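Local coordinates for protein VP5 (Halorubrum pleomorphic virus 2, PDB 6QGI) that probably mediates fusion of the envelope of a haloarchaeal pleomorphic virus with the membrane of its host cell, at residues G6-A10 / I307-A312; S190-D194 / L203-K207; P296-E300 / L489-Y493. Residues are numbered along the deposited sequence.

From the N terminus, the chain first meets interaction 1, where the end of helix 4-8 packs on the turn between strands 301-307 and 312-320, closing a long loop that takes in most of the long helices. Within that loop lies interaction 2, a short closure which folds the segment after strand 189-193 back onto the small four-stranded sheet. Interaction 3 opens at 296-300, just before interaction 1 closes, and closes at helix 476-496; interactions 1 and 3 therefore cross, joining both ends of the modelled chain to the large antiparallel sheet. None touch: centres are about 35 Å (1 and 2), 25 Å (1 and 3) and 44 Å (2 and 3) apart.

Interaction 1: residues G6-A10 / I307-A312; sequences GVGLA and IQDTGA
This is a small backbone-to-turn contact between the end of the N-terminal helix and the tip of the hairpin joining strands 301-307 and 312-320. G8 leads, with helical angles, into L9; A10 then leaves the helix with positive phi (50/42) and heads for strand 11-13. CA atoms come nearest at G8 to T310 (6.2 Å) and L9 to I307 (6.0 Å). T310, in rotamer p, donates from OG1 to G8 O (2.7 Å), while its CG2 lies 3.3 Å from V7 O. G8 O also meets A312 CB at 3.3 Å. I307 (m, m) places CG2 3.4 Å from L9 O and 3.9 Å from A10 CB, and L9 CD2 reaches A312 CB at 4.1 Å; beyond, L9 packs on M349 and V352. The turn is held by G311 N to I307 O (2.7 Å) and I307 N to A312 O (3.0 Å). Residues 308-310 in right-handed helical or bridging conformations, followed by G311 at positive phi (86/16), are the signature of a four-residue beta-hairpin loop.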
loop_
_atom_site.group_PDB
_atom_site.type_symbol
_atom_site.label_atom_id
_atom_site.label_comp_id
_atom_site.label_asym_id
_atom_site.label_seq_id
_atom_site.Cartn_x
_atom_site.Cartn_y
_atom_site.Cartn_z
ATOM N N GLY A 6 -8.649 -7.202 -1.478
ATOM C CA GLY A 6 -9.205 -6.398 -2.559
ATOM C C GLY A 6 -10.707 -6.442 -2.743
ATOM O O GLY A 6 -11.320 -5.397 -2.979
ATOM N N VAL A 7 -11.311 -7.641 -2.648
ATOM C CA VAL A 7 -12.747 -7.818 -2.874
ATOM C C VAL A 7 -13.502 -8.035 -1.553
ATOM O O VAL A 7 -14.460 -7.301 -1.278
ATOM C CB VAL A 7 -13.035 -8.960 -3.885
ATOM C CG1 VAL A 7 -14.530 -9.103 -4.150
ATOM C CG2 VAL A 7 -12.273 -8.744 -5.194
ATOM N N GLY A 8 -13.084 -9.041 -0.779
ATOM C CA GLY A 8 -13.723 -9.404 0.482
ATOM C C GLY A 8 -13.746 -8.307 1.523
ATOM O O GLY A 8 -14.765 -8.105 2.185
ATOM N N LEU A 9 -12.631 -7.581 1.665
ATOM C CA LEU A 9 -12.528 -6.518 2.657
ATOM C C LEU A 9 -12.654 -5.134 2.027
ATOM O O LEU A 9 -12.698 -4.147 2.766
ATOM C CB LEU A 9 -11.205 -6.634 3.444
ATOM C CG LEU A 9 -10.873 -8.012 4.053
ATOM C CD1 LEU A 9 -9.429 -8.081 4.500
ATOM C CD2 LEU A 9 -11.826 -8.379 5.191
ATOM N N ALA A 10 -12.750 -5.057 0.671
ATOM C CA ALA A 10 -12.838 -3.811 -0.112
ATOM C C ALA A 10 -11.717 -2.863 0.339
ATOM O O ALA A 10 -11.920 -1.665 0.545
ATOM C CB ALA A 10 -14.218 -3.170 0.041
ATOM N N ILE A 307 -17.376 -5.049 6.914
ATOM C CA ILE A 307 -17.271 -4.344 5.638
ATOM C C ILE A 307 -18.667 -4.418 5.032
ATOM O O ILE A 307 -19.123 -5.495 4.668
ATOM C CB ILE A 307 -16.133 -4.932 4.745
ATOM C CG1 ILE A 307 -14.768 -4.935 5.492
ATOM C CG2 ILE A 307 -16.027 -4.217 3.386
ATOM C CD1 ILE A 307 -14.230 -3.560 5.937
ATOM N N GLN A 308 -19.377 -3.286 5.050
ATOM C CA GLN A 308 -20.770 -3.114 4.626
ATOM C C GLN A 308 -21.145 -3.783 3.292
ATOM O O GLN A 308 -22.180 -4.450 3.227
ATOM C CB GLN A 308 -21.108 -1.627 4.522
ATOM C CG GLN A 308 -21.000 -0.873 5.828
ATOM C CD GLN A 308 -21.704 0.438 5.705
ATOM O OE1 GLN A 308 -21.422 1.245 4.810
ATOM N NE2 GLN A 308 -22.677 0.654 6.584
ATOM N N ASP A 309 -20.327 -3.578 2.239
ATOM C CA ASP A 309 -20.560 -4.075 0.879
ATOM C C ASP A 309 -20.482 -5.611 0.725
ATOM O O ASP A 309 -21.081 -6.139 -0.213
ATOM C CB ASP A 309 -19.559 -3.425 -0.097
ATOM C CG ASP A 309 -19.883 -1.995 -0.514
ATOM O OD1 ASP A 309 -20.656 -1.320 0.210
ATOM O OD2 ASP A 309 -19.355 -1.548 -1.557
ATOM N N THR A 310 -19.750 -6.317 1.609
ATOM C CA THR A 310 -19.568 -7.773 1.504
ATOM C C THR A 310 -20.083 -8.565 2.719
ATOM O O THR A 310 -20.415 -9.743 2.581
ATOM C CB THR A 310 -18.085 -8.090 1.316
ATOM O OG1 THR A 310 -17.371 -7.580 2.440
ATOM C CG2 THR A 310 -17.518 -7.522 0.021
ATOM N N GLY A 311 -20.087 -7.932 3.887
ATOM C CA GLY A 311 -20.500 -8.537 5.150
ATOM C C GLY A 311 -19.379 -9.281 5.851
ATOM O O GLY A 311 -19.640 -10.075 6.758
ATOM N N ALA A 312 -18.120 -9.023 5.436
ATOM C CA ALA A 312 -16.927 -9.661 5.991
ATOM C C ALA A 312 -16.547 -9.059 7.349
ATOM O O ALA A 312 -16.338 -7.847 7.456
ATOM C CB ALA A 312 -15.766 -9.548 5.016
#

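Interaction 2: residues S190-D194 / L203-K207; sequences SYYYD and LGDLK
Y193, Y191 and D205 bury the most surface here. Both tyrosines lie on strand 189-193 with extended backbone, and because they alternate with Y192 they direct their CA-to-CB bonds to the same side, toward 203-207. Each takes chi1 m, with chi2 near -11° for Y191 and -40° for Y193. The nearest CA pair is Y191 and D205, 7.3 Å apart. The edge of the Y191 ring abuts the backbone of G204, CE2 to C being 3.4 Å; a CB at this position would collide with CE2. Strand 189-193 pairs antiparallel with 176-186 in the small sheet, and the segment leading toward strand 212-215 folds back over the side that carries Y191 and Y193. Y191 OH bonds D202 OD2, which also accepts G204 N in an Asx turn. D205 and L206 are extended (-74/154 and -49/129). D205, rotamer m, brings OD1 to 2.9 Å from Y191 CD2, while its OD2 accepts G201 N. Y193 OH reaches past it, 3.0 Å from D205 CA, and accepts a hydrogen bond from L206 N (3.3 Å, angle 146°). The Y193 ring edge meets L206 through CE2 to CD1 at 3.9 Å, and L206 also touches L156 of strand 155-159.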
loop_
_atom_site.group_PDB
_atom_site.type_symbol
_atom_site.label_atom_id
_atom_site.label_comp_id
_atom_site.label_asym_id
_atom_site.label_seq_id
_atom_site.Cartn_x
_atom_site.Cartn_y
_atom_site.Cartn_z
ATOM N N SER A 190 5.851 14.657 -29.240
ATOM C CA SER A 190 5.533 13.507 -28.390
ATOM C C SER A 190 5.355 13.936 -26.938
ATOM O O SER A 190 5.984 14.902 -26.505
ATOM C CB SER A 190 6.615 12.436 -28.492
ATOM O OG SER A 190 6.685 11.906 -29.806
ATOM N N TYR A 191 4.498 13.229 -26.186
ATOM C CA TYR A 191 4.279 13.531 -24.768
ATOM C C TYR A 191 4.975 12.493 -23.916
ATOM O O TYR A 191 4.802 11.301 -24.153
ATOM C CB TYR A 191 2.777 13.596 -24.413
ATOM C CG TYR A 191 2.028 14.797 -24.954
ATOM C CD1 TYR A 191 2.695 15.879 -25.516
ATOM C CD2 TYR A 191 0.638 14.862 -24.866
ATOM C CE1 TYR A 191 2.007 16.987 -26.003
ATOM C CE2 TYR A 191 -0.060 15.975 -25.336
ATOM C CZ TYR A 191 0.626 17.033 -25.903
ATOM O OH TYR A 191 -0.067 18.119 -26.379
ATOM N N TYR A 192 5.771 12.937 -22.938
ATOM C CA TYR A 192 6.490 12.026 -22.057
ATOM C C TYR A 192 5.985 12.189 -20.629
ATOM O O TYR A 192 5.883 13.312 -20.136
ATOM C CB TYR A 192 8.006 12.256 -22.153
ATOM C CG TYR A 192 8.559 12.087 -23.554
ATOM C CD1 TYR A 192 8.994 10.847 -24.010
ATOM C CD2 TYR A 192 8.663 13.175 -24.420
ATOM C CE1 TYR A 192 9.527 10.691 -25.288
ATOM C CE2 TYR A 192 9.179 13.028 -25.707
ATOM C CZ TYR A 192 9.611 11.784 -26.136
ATOM O OH TYR A 192 10.125 11.633 -27.403
ATOM N N TYR A 193 5.625 11.069 -19.987
ATOM C CA TYR A 193 5.098 11.063 -18.623
ATOM C C TYR A 193 6.032 10.365 -17.670
ATOM O O TYR A 193 6.500 9.261 -17.948
ATOM C CB TYR A 193 3.717 10.382 -18.538
ATOM C CG TYR A 193 2.661 10.888 -19.499
ATOM C CD1 TYR A 193 2.534 12.243 -19.785
ATOM C CD2 TYR A 193 1.733 10.010 -20.056
ATOM C CE1 TYR A 193 1.546 12.709 -20.647
ATOM C CE2 TYR A 193 0.721 10.471 -20.892
ATOM C CZ TYR A 193 0.632 11.818 -21.185
ATOM O OH TYR A 193 -0.342 12.251 -22.042
ATOM N N ASP A 194 6.253 10.992 -16.515
ATOM C CA ASP A 194 7.075 10.476 -15.426
ATOM C C ASP A 194 6.506 11.058 -14.109
ATOM O O ASP A 194 5.713 12.002 -14.183
ATOM C CB ASP A 194 8.577 10.810 -15.653
ATOM C CG ASP A 194 8.929 12.277 -15.781
ATOM O OD1 ASP A 194 8.031 13.103 -15.712
ATOM O OD2 ASP A 194 10.107 12.586 -15.927
ATOM N N LEU A 203 -5.683 18.283 -24.200
ATOM C CA LEU A 203 -6.503 17.157 -24.666
ATOM C C LEU A 203 -5.683 16.104 -25.453
ATOM O O LEU A 203 -6.226 15.061 -25.820
ATOM C CB LEU A 203 -7.696 17.643 -25.514
ATOM C CG LEU A 203 -8.811 18.411 -24.797
ATOM C CD1 LEU A 203 -9.710 19.100 -25.802
ATOM C CD2 LEU A 203 -9.645 17.498 -23.903
ATOM N N GLY A 204 -4.397 16.374 -25.676
ATOM C CA GLY A 204 -3.495 15.458 -26.369
ATOM C C GLY A 204 -3.026 14.313 -25.493
ATOM O O GLY A 204 -2.482 13.327 -25.996
ATOM N N ASP A 205 -3.217 14.444 -24.172
ATOM C CA ASP A 205 -2.830 13.429 -23.190
ATOM C C ASP A 205 -3.767 12.233 -23.233
ATOM O O ASP A 205 -4.931 12.398 -23.607
ATOM C CB ASP A 205 -2.811 14.039 -21.778
ATOM C CG ASP A 205 -1.761 15.112 -21.591
ATOM O OD1 ASP A 205 -1.061 15.431 -22.566
ATOM O OD2 ASP A 205 -1.648 15.636 -20.475
ATOM N N LEU A 206 -3.271 11.041 -22.825
ATOM C CA LEU A 206 -4.067 9.808 -22.750
ATOM C C LEU A 206 -5.366 10.118 -22.010
ATOM O O LEU A 206 -5.316 10.763 -20.959
ATOM C CB LEU A 206 -3.298 8.672 -22.036
ATOM C CG LEU A 206 -2.088 8.068 -22.742
ATOM C CD1 LEU A 206 -1.276 7.228 -21.785
ATOM C CD2 LEU A 206 -2.491 7.234 -23.951
ATOM N N LYS A 207 -6.516 9.741 -22.595
ATOM C CA LYS A 207 -7.861 10.022 -22.091
ATOM C C LYS A 207 -7.961 9.969 -20.565
ATOM O O LYS A 207 -8.624 10.820 -19.974
ATOM C CB LYS A 207 -8.886 9.048 -22.699
ATOM C CG LYS A 207 -10.321 9.549 -22.614
ATOM C CD LYS A 207 -11.319 8.431 -22.768
ATOM C CE LYS A 207 -12.695 8.889 -22.363
ATOM N NZ LYS A 207 -13.672 7.775 -22.401
#

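Interaction 3: residues P296-E300 / L489-Y493; sequences PVDAE and LIEKY
Three side chains from one face of the last modelled helix, L489, K492 and Y493, receive the short strand 297-299. The segment axes approach to 9.5 Å with a crossing angle of 49°, and A299 and K492 have the nearest CA atoms (6.6 Å). Y493 (chi1 -85°, chi2 -78°) sends its ring across to the strand: CE2 lies 3.5 Å from A299 CB and 3.7 Å from V297 CG1, which sits at the ring edge. V297 is in rotamer t, and its CG1 is 2.9 Å from Y493 OH. L489 (m, t) brings CD2 to 3.9 Å from A299 CB. K492 is extended (m, t, t, t), its CD 4.0 Å from A299 CB and its NZ 4.5 Å from E300 CG, where the chain turns a corner into strand 301-307. Helix 285-292 packs against L489 and Y493. The two segments thus meet by apolar packing around the small A299, without hydrogen bonds; Y493 OH, hydrogen-bonded to T317 of strand 312-320, supplies a polar tie to the sheet.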
loop_
_atom_site.group_PDB
_atom_site.type_symbol
_atom_site.label_atom_id
_atom_site.label_comp_id
_atom_site.label_asym_id
_atom_site.label_seq_id
_atom_site.Cartn_x
_atom_site.Cartn_y
_atom_site.Cartn_z
ATOM N N PRO A 296 -0.507 8.085 13.738
ATOM C CA PRO A 296 -1.331 7.827 14.943
ATOM C C PRO A 296 -1.972 6.436 14.922
ATOM O O PRO A 296 -2.518 6.024 13.895
ATOM C CB PRO A 296 -2.381 8.936 14.903
ATOM C CG PRO A 296 -1.721 10.038 14.162
ATOM C CD PRO A 296 -0.815 9.405 13.149
ATOM N N VAL A 297 -1.804 5.676 16.018
ATOM C CA VAL A 297 -2.275 4.294 16.124
ATOM C C VAL A 297 -3.027 4.058 17.440
ATOM O O VAL A 297 -2.708 4.674 18.459
ATOM C CB VAL A 297 -1.070 3.295 16.007
ATOM C CG1 VAL A 297 -1.477 1.867 16.339
ATOM C CG2 VAL A 297 -0.423 3.331 14.629
ATOM N N ASP A 298 -3.994 3.125 17.412
ATOM C CA ASP A 298 -4.700 2.646 18.587
ATOM C C ASP A 298 -4.370 1.163 18.734
ATOM O O ASP A 298 -5.089 0.293 18.229
ATOM C CB ASP A 298 -6.214 2.909 18.534
ATOM C CG ASP A 298 -6.959 2.610 19.834
ATOM O OD1 ASP A 298 -6.440 1.823 20.660
ATOM O OD2 ASP A 298 -8.053 3.159 20.025
ATOM N N ALA A 299 -3.247 0.897 19.410
ATOM C CA ALA A 299 -2.723 -0.434 19.688
ATOM C C ALA A 299 -3.496 -1.133 20.810
ATOM O O ALA A 299 -3.541 -2.363 20.844
ATOM C CB ALA A 299 -1.258 -0.320 20.079
ATOM N N GLU A 300 -4.092 -0.349 21.730
ATOM C CA GLU A 300 -4.776 -0.843 22.923
ATOM C C GLU A 300 -6.265 -1.175 22.754
ATOM O O GLU A 300 -6.842 -1.733 23.688
ATOM C CB GLU A 300 -4.616 0.157 24.078
ATOM C CG GLU A 300 -3.482 -0.195 25.032
ATOM C CD GLU A 300 -3.531 -1.564 25.694
ATOM O OE1 GLU A 300 -4.636 -2.016 26.076
ATOM O OE2 GLU A 300 -2.452 -2.183 25.838
ATOM N N LEU A 489 4.992 0.863 21.897
ATOM C CA LEU A 489 4.064 0.578 20.799
ATOM C C LEU A 489 4.455 -0.720 20.093
ATOM O O LEU A 489 3.577 -1.509 19.737
ATOM C CB LEU A 489 3.996 1.727 19.784
ATOM C CG LEU A 489 2.993 2.847 20.069
ATOM C CD1 LEU A 489 3.153 3.978 19.071
ATOM C CD2 LEU A 489 1.554 2.334 20.046
ATOM N N ILE A 490 5.769 -0.950 19.911
ATOM C CA ILE A 490 6.294 -2.154 19.276
ATOM C C ILE A 490 5.980 -3.363 20.173
ATOM O O ILE A 490 5.384 -4.323 19.683
ATOM C CB ILE A 490 7.809 -2.002 18.937
ATOM C CG1 ILE A 490 8.054 -0.976 17.788
ATOM C CG2 ILE A 490 8.504 -3.343 18.657
ATOM C CD1 ILE A 490 7.175 -1.078 16.483
ATOM N N GLU A 491 6.311 -3.285 21.485
ATOM C CA GLU A 491 6.042 -4.341 22.468
ATOM C C GLU A 491 4.544 -4.702 22.509
ATOM O O GLU A 491 4.217 -5.891 22.558
ATOM C CB GLU A 491 6.530 -3.934 23.863
ATOM C CG GLU A 491 8.034 -4.084 24.048
ATOM C CD GLU A 491 8.613 -3.598 25.366
ATOM O OE1 GLU A 491 8.008 -2.703 25.999
ATOM O OE2 GLU A 491 9.692 -4.105 25.756
ATOM N N LYS A 492 3.647 -3.686 22.428
ATOM C CA LYS A 492 2.189 -3.861 22.417
ATOM C C LYS A 492 1.739 -4.743 21.249
ATOM O O LYS A 492 0.920 -5.644 21.450
ATOM C CB LYS A 492 1.472 -2.502 22.344
ATOM C CG LYS A 492 1.415 -1.750 23.667
ATOM C CD LYS A 492 0.930 -0.319 23.478
ATOM C CE LYS A 492 1.099 0.521 24.717
ATOM N NZ LYS A 492 0.448 1.848 24.562
ATOM N N TYR A 493 2.290 -4.498 20.041
ATOM C CA TYR A 493 1.958 -5.270 18.845
ATOM C C TYR A 493 2.626 -6.639 18.857
ATOM O O TYR A 493 2.020 -7.601 18.385
ATOM C CB TYR A 493 2.314 -4.506 17.566
ATOM C CG TYR A 493 1.213 -3.565 17.135
ATOM C CD1 TYR A 493 0.082 -4.036 16.476
ATOM C CD2 TYR A 493 1.275 -2.207 17.438
ATOM C CE1 TYR A 493 -0.951 -3.181 16.110
ATOM C CE2 TYR A 493 0.260 -1.334 17.047
ATOM C CZ TYR A 493 -0.860 -1.830 16.397
ATOM O OH TYR A 493 -1.882 -1.001 16.008
#